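Local coordinates for protein tripeptidase (PDB 3RZA) that probably cleaves tripeptides and other short peptides as a metal-dependent hydrolase of the M20 peptidase family, at residues V222-I227 against D262-E267; A229-R234 against D287-T292. One frame throughout, in Å; residues are numbered along the deposited sequence.

In the fold
The centres of contacts 1 and 2 lie about 33 and 31 Å from the centre of the chain, in the lobe that carries helices 224-234 and 275-295 on a sheet, consistent with the dimerisation domain of M20 peptidases. They share helix 224-234. Contact 1 sets its first turn on strand 263-272 and is buried, made of methyls lying on backbone and on one another, with no hydrogen bond across; contact 2 packs its later part against helix 275-295 and runs from a buried alanine-phenylalanine base to an arginine at the surface. The two meet where I227 O lies 3.6 Å from T292 CG2. Residues of both segments on helix 224-234 also pack on the second subunit.

Contact 1: V222-I227 against D262-E267; sequences VSAINI and DEVILE
A224 and V264 carry most of this contact, with D262 adding its backbone. The methyl of A224, in the first turn of helix 224-234, points at the start of strand 263-272 and lies against the main chain there, A224 CB standing 3.5 Å from E263 N. The carbonyl carbon of D262 touches the same methyl, while D262 CB points away from the helix.

V264 answers from the strand. With CG1 anti to the backbone N (chi1 169°), V264 CG2 reaches the helix backbone at A224 O, 3.5 Å away. The same methyl touches I225, whose CG1 comes within 3.8 Å of V264 CG2 as the two side chains cross at about a right angle.

S223 caps the helix: its OG accepts weak bonds from I225 N and N226 N, the straighter one from N226 at 174°. The helix start thus sits on the sheet of the lobe consistent with the M20 dimerisation domain, and I225 also packs on G249 of the second subunit. With no hydrogen bond between the two segments, methyl-to-backbone packing holds helix to strand, and polar ties come from neighbours, such as the backbone bond of A224 with A261.

Contact 2: A229-R234 against D287-T292; sequences AKAISR and DVFETT
R234, on segment 229-234, reaches across to T292 and V288 of segment 287-292. Its CB touches the V288 methyl, 3.8 Å from CG1. The chain then runs extended from CG to NE, with CG anti to the carbonyl carbon (chi1 -60°), and brings R234 CD to 3.3 Å from T292 OG1. R234 NE follows at 3.6 Å from T292 OG1, and beyond it CZ has the T292 methyl over it: T292 CG2 covers one face of the guanidinium, 3.9 Å from its plane and over its centre. NH1 also passes close to T292 OG1, but the angle is too poor for a hydrogen bond; its salt bridge is to E295 OE1, on the same helix as T292.

The T292 hydroxyl is engaged within its own helix, where T292 OG1 donates to V288 O at 2.7 Å. That carbonyl accepts T292 N as well, and the two donors arrive from opposite faces of its plane.

Deeper in, A231 is the point of closest backbone approach, its CA 5.5 Å from F289 CA. T292 CG2 packs on A231 N. The A231 methyl meets the F289 ring obliquely, A231 CB standing 3.6 Å from F289 CD1, and V288 CG1 presses on A231 O. The ring packs onward against A206 and I208 of the sheet. The helix axes approach to 9.0 Å at 138° between their N-to-C directions, a spacing suited to the small alanine at the crossing. With no hydrogen bond between the segments, the contact rests on van der Waals packing, and the R234 charge is met by its salt bridge to E295.

Contact 1: V222-I227 against D262-E267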
loop_
_atom_site.group_PDB
_atom_site.type_symbol
_atom_site.label_atom_id
_atom_site.label_comp_id
_atom_site.label_asym_id
_atom_site.label_seq_id
_atom_site.Cartn_x
_atom_site.Cartn_y
_atom_site.Cartn_z
ATOM N N VAL A 222 -0.063 11.552 15.757
ATOM C CA VAL A 222 -0.978 10.448 16.039
ATOM C C VAL A 222 -0.859 9.525 14.821
ATOM O O VAL A 222 -1.122 9.961 13.690
ATOM C CB VAL A 222 -2.449 10.955 16.218
ATOM C CG1 VAL A 222 -3.393 9.803 16.482
ATOM C CG2 VAL A 222 -2.553 11.996 17.357
ATOM N N SER A 223 -0.378 8.297 15.026
ATOM C CA SER A 223 -0.167 7.370 13.923
ATOM C C SER A 223 -1.494 6.741 13.494
ATOM O O SER A 223 -2.140 6.102 14.314
ATOM C CB SER A 223 0.792 6.262 14.300
ATOM O OG SER A 223 0.992 5.424 13.175
ATOM N N ALA A 224 -1.883 6.920 12.220
ATOM C CA ALA A 224 -3.019 6.203 11.638
ATOM C C ALA A 224 -2.761 4.697 11.492
ATOM O O ALA A 224 -3.700 3.918 11.533
ATOM C CB ALA A 224 -3.411 6.819 10.258
ATOM N N ILE A 225 -1.495 4.291 11.322
ATOM C CA ILE A 225 -1.128 2.846 11.294
ATOM C C ILE A 225 -1.410 2.182 12.648
ATOM O O ILE A 225 -2.137 1.168 12.688
ATOM C CB ILE A 225 0.328 2.611 10.870
ATOM C CG1 ILE A 225 0.499 2.918 9.383
ATOM C CG2 ILE A 225 0.770 1.168 11.185
ATOM C CD1 ILE A 225 1.993 2.999 8.928
ATOM N N ASN A 226 -0.921 2.793 13.742
ATOM C CA ASN A 226 -1.212 2.277 15.106
ATOM C C ASN A 226 -2.707 2.196 15.390
ATOM O O ASN A 226 -3.162 1.207 15.920
ATOM C CB ASN A 226 -0.533 3.107 16.207
ATOM C CG ASN A 226 0.984 3.055 16.130
ATOM O OD1 ASN A 226 1.558 2.502 15.182
ATOM N ND2 ASN A 226 1.638 3.621 17.123
ATOM N N ILE A 227 -3.453 3.243 15.022
ATOM C CA ILE A 227 -4.908 3.281 15.231
ATOM C C ILE A 227 -5.640 2.153 14.495
ATOM O O ILE A 227 -6.451 1.441 15.098
ATOM C CB ILE A 227 -5.532 4.621 14.761
ATOM C CG1 ILE A 227 -5.163 5.749 15.712
ATOM C CG2 ILE A 227 -7.070 4.498 14.691
ATOM C CD1 ILE A 227 -5.531 7.137 15.180
ATOM N N ASP A 262 -0.028 9.633 8.799
ATOM C CA ASP A 262 -1.310 10.327 9.081
ATOM C C ASP A 262 -2.532 9.804 8.298
ATOM O O ASP A 262 -3.620 10.397 8.426
ATOM C CB ASP A 262 -1.166 11.846 8.921
ATOM C CG ASP A 262 -0.997 12.293 7.473
ATOM O OD1 ASP A 262 -0.773 11.451 6.592
ATOM O OD2 ASP A 262 -1.041 13.523 7.240
ATOM N N GLU A 263 -2.368 8.734 7.514
ATOM C CA GLU A 263 -3.468 8.161 6.745
ATOM C C GLU A 263 -3.308 6.689 6.463
ATOM O O GLU A 263 -2.269 6.265 5.966
ATOM C CB GLU A 263 -3.657 8.892 5.422
ATOM C CG GLU A 263 -4.770 8.297 4.514
ATOM C CD GLU A 263 -5.222 9.232 3.402
ATOM O OE1 GLU A 263 -4.753 10.366 3.358
ATOM O OE2 GLU A 263 -6.053 8.831 2.563
ATOM N N VAL A 264 -4.393 5.947 6.684
ATOM C CA VAL A 264 -4.498 4.551 6.312
ATOM C C VAL A 264 -5.849 4.318 5.662
ATOM O O VAL A 264 -6.876 4.772 6.184
ATOM C CB VAL A 264 -4.370 3.653 7.555
ATOM C CG1 VAL A 264 -4.742 2.222 7.228
ATOM C CG2 VAL A 264 -2.955 3.707 8.089
ATOM N N ILE A 265 -5.851 3.592 4.545
ATOM C CA ILE A 265 -7.081 3.135 3.887
ATOM C C ILE A 265 -7.186 1.651 4.118
ATOM O O ILE A 265 -6.215 0.925 3.843
ATOM C CB ILE A 265 -7.063 3.394 2.356
ATOM C CG1 ILE A 265 -6.826 4.877 2.041
ATOM C CG2 ILE A 265 -8.360 2.868 1.707
ATOM C CD1 ILE A 265 -7.887 5.835 2.568
ATOM N N LEU A 266 -8.316 1.227 4.706
ATOM C CA LEU A 266 -8.663 -0.186 4.902
ATOM C C LEU A 266 -9.798 -0.520 3.967
ATOM O O LEU A 266 -10.723 0.269 3.845
ATOM C CB LEU A 266 -9.168 -0.447 6.331
ATOM C CG LEU A 266 -8.257 -0.255 7.535
ATOM C CD1 LEU A 266 -7.007 -1.048 7.348
ATOM C CD2 LEU A 266 -7.952 1.200 7.768
ATOM N N GLU A 267 -9.756 -1.707 3.356
ATOM C CA GLU A 267 -10.921 -2.256 2.606
ATOM C C GLU A 267 -11.246 -3.651 3.095
ATOM O O GLU A 267 -10.371 -4.545 3.072
ATOM C CB GLU A 267 -10.664 -2.274 1.105
ATOM C CG GLU A 267 -10.355 -0.881 0.538
ATOM C CD GLU A 267 -10.186 -0.873 -0.982
ATOM O OE1 GLU A 267 -11.020 -1.477 -1.696
ATOM O OE2 GLU A 267 -9.199 -0.281 -1.447
#

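Contact 2: A229-R234 against D287-T292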
loop_
_atom_site.group_PDB
_atom_site.type_symbol
_atom_site.label_atom_id
_atom_site.label_comp_id
_atom_site.label_asym_id
_atom_site.label_seq_id
_atom_site.Cartn_x
_atom_site.Cartn_y
_atom_site.Cartn_z
ATOM N N ALA A 229 -4.333 -0.614 13.163
ATOM C CA ALA A 229 -3.897 -1.895 13.743
ATOM C C ALA A 229 -4.605 -2.211 15.054
ATOM O O ALA A 229 -5.070 -3.337 15.252
ATOM C CB ALA A 229 -2.393 -1.917 13.949
ATOM N N LYS A 230 -4.696 -1.225 15.939
ATOM C CA LYS A 230 -5.406 -1.412 17.193
ATOM C C LYS A 230 -6.892 -1.700 16.960
ATOM O O LYS A 230 -7.422 -2.632 17.568
ATOM C CB LYS A 230 -5.199 -0.223 18.149
ATOM C CG LYS A 230 -3.846 -0.250 18.823
ATOM C CD LYS A 230 -3.596 0.987 19.665
ATOM C CE LYS A 230 -2.340 0.813 20.518
ATOM N NZ LYS A 230 -2.085 1.937 21.433
ATOM N N ALA A 231 -7.533 -0.968 16.027
ATOM C CA ALA A 231 -8.955 -1.205 15.699
ATOM C C ALA A 231 -9.210 -2.658 15.259
ATOM O O ALA A 231 -10.100 -3.324 15.801
ATOM C CB ALA A 231 -9.437 -0.242 14.643
ATOM N N ILE A 232 -8.359 -3.144 14.353
ATOM C CA ILE A 232 -8.383 -4.526 13.856
ATOM C C ILE A 232 -8.185 -5.573 14.962
ATOM O O ILE A 232 -8.889 -6.602 14.956
ATOM C CB ILE A 232 -7.325 -4.755 12.739
ATOM C CG1 ILE A 232 -7.714 -4.028 11.460
ATOM C CG2 ILE A 232 -7.147 -6.245 12.441
ATOM C CD1 ILE A 232 -6.565 -4.060 10.400
ATOM N N SER A 233 -7.289 -5.305 15.917
ATOM C CA SER A 233 -7.074 -6.217 17.071
ATOM C C SER A 233 -8.276 -6.280 18.023
ATOM O O SER A 233 -8.499 -7.295 18.678
ATOM C CB SER A 233 -5.810 -5.829 17.858
ATOM O OG SER A 233 -5.747 -6.497 19.120
ATOM N N ARG A 234 -9.049 -5.188 18.101
ATOM C CA ARG A 234 -10.268 -5.147 18.932
ATOM C C ARG A 234 -11.492 -5.844 18.307
ATOM O O ARG A 234 -12.456 -6.076 18.995
ATOM C CB ARG A 234 -10.654 -3.697 19.245
ATOM C CG ARG A 234 -9.610 -2.922 19.994
ATOM C CD ARG A 234 -10.055 -1.494 20.184
ATOM N NE ARG A 234 -9.027 -0.683 20.841
ATOM C CZ ARG A 234 -9.233 0.485 21.469
ATOM N NH1 ARG A 234 -10.437 1.061 21.503
ATOM N NH2 ARG A 234 -8.206 1.106 22.052
ATOM N N ASP A 287 -18.357 0.831 14.533
ATOM C CA ASP A 287 -18.187 1.379 15.899
ATOM C C ASP A 287 -16.771 1.243 16.444
ATOM O O ASP A 287 -16.265 2.190 17.054
ATOM C CB ASP A 287 -19.174 0.747 16.897
ATOM C CG ASP A 287 -20.635 1.173 16.656
ATOM O OD1 ASP A 287 -20.886 2.179 15.964
ATOM O OD2 ASP A 287 -21.539 0.495 17.174
ATOM N N VAL A 288 -16.123 0.101 16.187
ATOM C CA VAL A 288 -14.754 -0.118 16.663
ATOM C C VAL A 288 -13.739 0.809 15.963
ATOM O O VAL A 288 -12.895 1.407 16.632
ATOM C CB VAL A 288 -14.334 -1.618 16.584
ATOM C CG1 VAL A 288 -12.863 -1.769 16.808
ATOM C CG2 VAL A 288 -15.110 -2.424 17.654
ATOM N N PHE A 289 -13.861 0.974 14.645
ATOM C CA PHE A 289 -13.040 1.963 13.917
ATOM C C PHE A 289 -13.211 3.395 14.442
ATOM O O PHE A 289 -12.227 4.057 14.760
ATOM C CB PHE A 289 -13.361 1.953 12.399
ATOM C CG PHE A 289 -12.730 0.817 11.634
ATOM C CD1 PHE A 289 -11.364 0.555 11.732
ATOM C CD2 PHE A 289 -13.503 0.025 10.787
ATOM C CE1 PHE A 289 -10.772 -0.476 11.016
ATOM C CE2 PHE A 289 -12.916 -1.005 10.048
ATOM C CZ PHE A 289 -11.532 -1.260 10.176
ATOM N N GLU A 290 -14.464 3.836 14.558
ATOM C CA GLU A 290 -14.790 5.195 14.973
ATOM C C GLU A 290 -14.344 5.504 16.409
ATOM O O GLU A 290 -13.619 6.495 16.634
ATOM C CB GLU A 290 -16.282 5.460 14.790
ATOM C CG GLU A 290 -16.687 5.519 13.284
ATOM C CD GLU A 290 -18.193 5.761 13.050
ATOM O OE1 GLU A 290 -18.995 5.516 13.981
ATOM O OE2 GLU A 290 -18.577 6.173 11.917
ATOM N N THR A 291 -14.672 4.609 17.345
ATOM C CA THR A 291 -14.327 4.805 18.755
ATOM C C THR A 291 -12.826 4.654 19.019
ATOM O O THR A 291 -12.295 5.393 19.832
ATOM C CB THR A 291 -15.119 3.865 19.699
ATOM O OG1 THR A 291 -14.867 2.513 19.336
ATOM C CG2 THR A 291 -16.580 4.124 19.609
ATOM N N THR A 292 -12.146 3.723 18.322
ATOM C CA THR A 292 -10.687 3.569 18.459
ATOM C C THR A 292 -9.913 4.787 17.936
ATOM O O THR A 292 -8.963 5.259 18.595
ATOM C CB THR A 292 -10.159 2.301 17.750
ATOM O OG1 THR A 292 -10.820 1.155 18.290
ATOM C CG2 THR A 292 -8.622 2.136 17.943
#